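Local coordinates for epimerase (Methylomonas sp. DH-1, PDB 7CJ4), which catalyses the manganese-dependent epimerisation of ketoses at C3, acting best on L-ribulose and also interconverting D-allulose and D-fructose, at the manganese (II) ion site. Numbering follows the deposited sequence.

The manganese (II) ion site. Residues 41, 152, 183, 185, 187-188, 211, 217, 246. With MN (manganese (II) ion), chain B.
Water 1 is gripped three ways: it binds MN at 2.2 Å, meets the carboxylate OE1 of Glu246 at 2.8 Å, and is reached less closely by the guanidinium NH2 of Arg217. Glu246 turns its other oxygen, OE2, to MN at 1.9 Å, while OE1 stays at a looser 3.0 Å from MN, so one group binds the ion and probably helps orient its water. Glu152 OE2 and Asp185 OD2 add carboxylate bonds, and His211 supplies an imidazole nitrogen, ND1, 2.2 Å from MN; the shell lies between square pyramidal and trigonal bipyramidal, and weak ligands may be unseen. Glu152 and Glu246 extend with CG anti to the backbone N (chi1 -177° and -170°), carrying their carboxylates to the metal. The two probably act as proton donor and acceptor at C3.

A second shell sets the first. His211 NE2 donates to the syn lone pair of Glu41 OE1 at 2.7 Å, nearly in the ring plane, which, together with the metal bond at ND1, fixes the ring's rotation and may make ND1 a stronger donor. His183 points its NE2 at one face of that ring, while Glu152 CG lies over the centre of the His183 ring. Asp185 OD1 is steadied by the backbone N of Tyr187, approaching from above the carboxylate plane. Arg217, bent at chi3 (102°), lays its guanidinium nearly parallel over one Tyr187 face, offset toward the rim, its NH2 edge turned to metal and water; salt bridges to Asp185 OD2 and Glu246 OE2 probably offset charge. Glu152 and Asp185 close strands 148-152 and 180-185, His211 is next to last in 207-212, and Glu246 follows strand 242-245, so manganese sits at the C-terminal mouth of the TIM barrel.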
# COMPACT_ATOMS: atom_id res chain seq x y z
N GLU A 41 -12.95 19.58 -0.02
CA GLU A 41 -12.90 18.64 1.13
C GLU A 41 -11.75 19.06 2.05
O GLU A 41 -10.58 18.90 1.66
CB GLU A 41 -12.77 17.19 0.66
CG GLU A 41 -12.87 16.18 1.79
CD GLU A 41 -12.63 14.75 1.35
OE1 GLU A 41 -13.39 14.27 0.50
OE2 GLU A 41 -11.66 14.14 1.83
N GLU A 152 -14.37 5.57 5.41
CA GLU A 152 -13.50 5.32 4.24
C GLU A 152 -12.75 4.00 4.42
O GLU A 152 -11.92 3.89 5.36
CB GLU A 152 -12.53 6.49 4.03
CG GLU A 152 -11.66 6.34 2.80
CD GLU A 152 -10.83 7.56 2.46
OE1 GLU A 152 -10.62 8.40 3.35
OE2 GLU A 152 -10.39 7.67 1.30
N HIS A 183 -17.57 4.67 2.47
CA HIS A 183 -16.74 5.63 1.70
C HIS A 183 -15.65 4.84 0.97
O HIS A 183 -14.84 4.19 1.65
CB HIS A 183 -16.19 6.72 2.64
CG HIS A 183 -15.24 7.66 1.98
ND1 HIS A 183 -14.60 8.66 2.68
CD2 HIS A 183 -14.80 7.74 0.71
CE1 HIS A 183 -13.83 9.34 1.86
NE2 HIS A 183 -13.93 8.80 0.65
N ASP A 185 -12.53 4.57 -2.06
CA ASP A 185 -11.41 5.36 -2.62
C ASP A 185 -10.67 4.47 -3.63
O ASP A 185 -10.15 3.42 -3.22
CB ASP A 185 -10.50 5.86 -1.49
CG ASP A 185 -9.37 6.74 -1.97
OD1 ASP A 185 -8.94 6.54 -3.13
OD2 ASP A 185 -8.93 7.62 -1.19
N TYR A 187 -7.87 4.57 -5.03
CA TYR A 187 -6.44 4.36 -4.68
C TYR A 187 -6.34 3.12 -3.78
O TYR A 187 -5.48 2.25 -4.06
CB TYR A 187 -5.82 5.58 -4.01
CG TYR A 187 -4.51 5.31 -3.29
CD1 TYR A 187 -3.34 5.06 -3.99
CD2 TYR A 187 -4.45 5.29 -1.91
CE1 TYR A 187 -2.15 4.80 -3.34
CE2 TYR A 187 -3.27 5.03 -1.24
CZ TYR A 187 -2.11 4.79 -1.95
OH TYR A 187 -0.94 4.55 -1.29
N HIS A 188 -7.18 3.05 -2.74
CA HIS A 188 -7.19 1.94 -1.74
C HIS A 188 -7.81 0.69 -2.38
O HIS A 188 -7.32 -0.43 -2.12
CB HIS A 188 -7.91 2.39 -0.46
CG HIS A 188 -7.21 3.50 0.24
ND1 HIS A 188 -5.96 3.34 0.80
CD2 HIS A 188 -7.57 4.79 0.45
CE1 HIS A 188 -5.58 4.49 1.33
NE2 HIS A 188 -6.55 5.40 1.14
N HIS A 211 -13.87 8.73 -3.19
CA HIS A 211 -12.56 9.36 -3.49
C HIS A 211 -12.02 8.78 -4.80
O HIS A 211 -11.90 7.54 -4.88
CB HIS A 211 -11.57 9.16 -2.34
CG HIS A 211 -11.73 10.18 -1.27
ND1 HIS A 211 -10.83 10.31 -0.22
CD2 HIS A 211 -12.67 11.13 -1.09
CE1 HIS A 211 -11.22 11.29 0.57
NE2 HIS A 211 -12.34 11.82 0.05
N ARG A 217 -1.40 7.99 -6.80
CA ARG A 217 -2.04 9.22 -6.23
C ARG A 217 -1.55 10.48 -6.96
O ARG A 217 -1.61 11.57 -6.37
CB ARG A 217 -1.77 9.32 -4.73
CG ARG A 217 -2.10 8.05 -3.96
CD ARG A 217 -2.31 8.30 -2.47
NE ARG A 217 -3.73 8.34 -2.11
CZ ARG A 217 -4.17 8.33 -0.85
NH1 ARG A 217 -3.32 8.29 0.16
NH2 ARG A 217 -5.47 8.34 -0.62
N GLU A 246 -8.51 13.33 -5.02
CA GLU A 246 -7.53 13.26 -3.92
C GLU A 246 -6.17 12.99 -4.57
O GLU A 246 -6.10 12.12 -5.46
CB GLU A 246 -7.95 12.18 -2.92
CG GLU A 246 -7.16 12.18 -1.62
CD GLU A 246 -7.59 11.14 -0.59
OE1 GLU A 246 -7.30 11.34 0.60
OE2 GLU A 246 -8.20 10.14 -0.97
MN MN B . -9.16 9.06 0.33
O HOH W 1 -7.53 8.77 1.77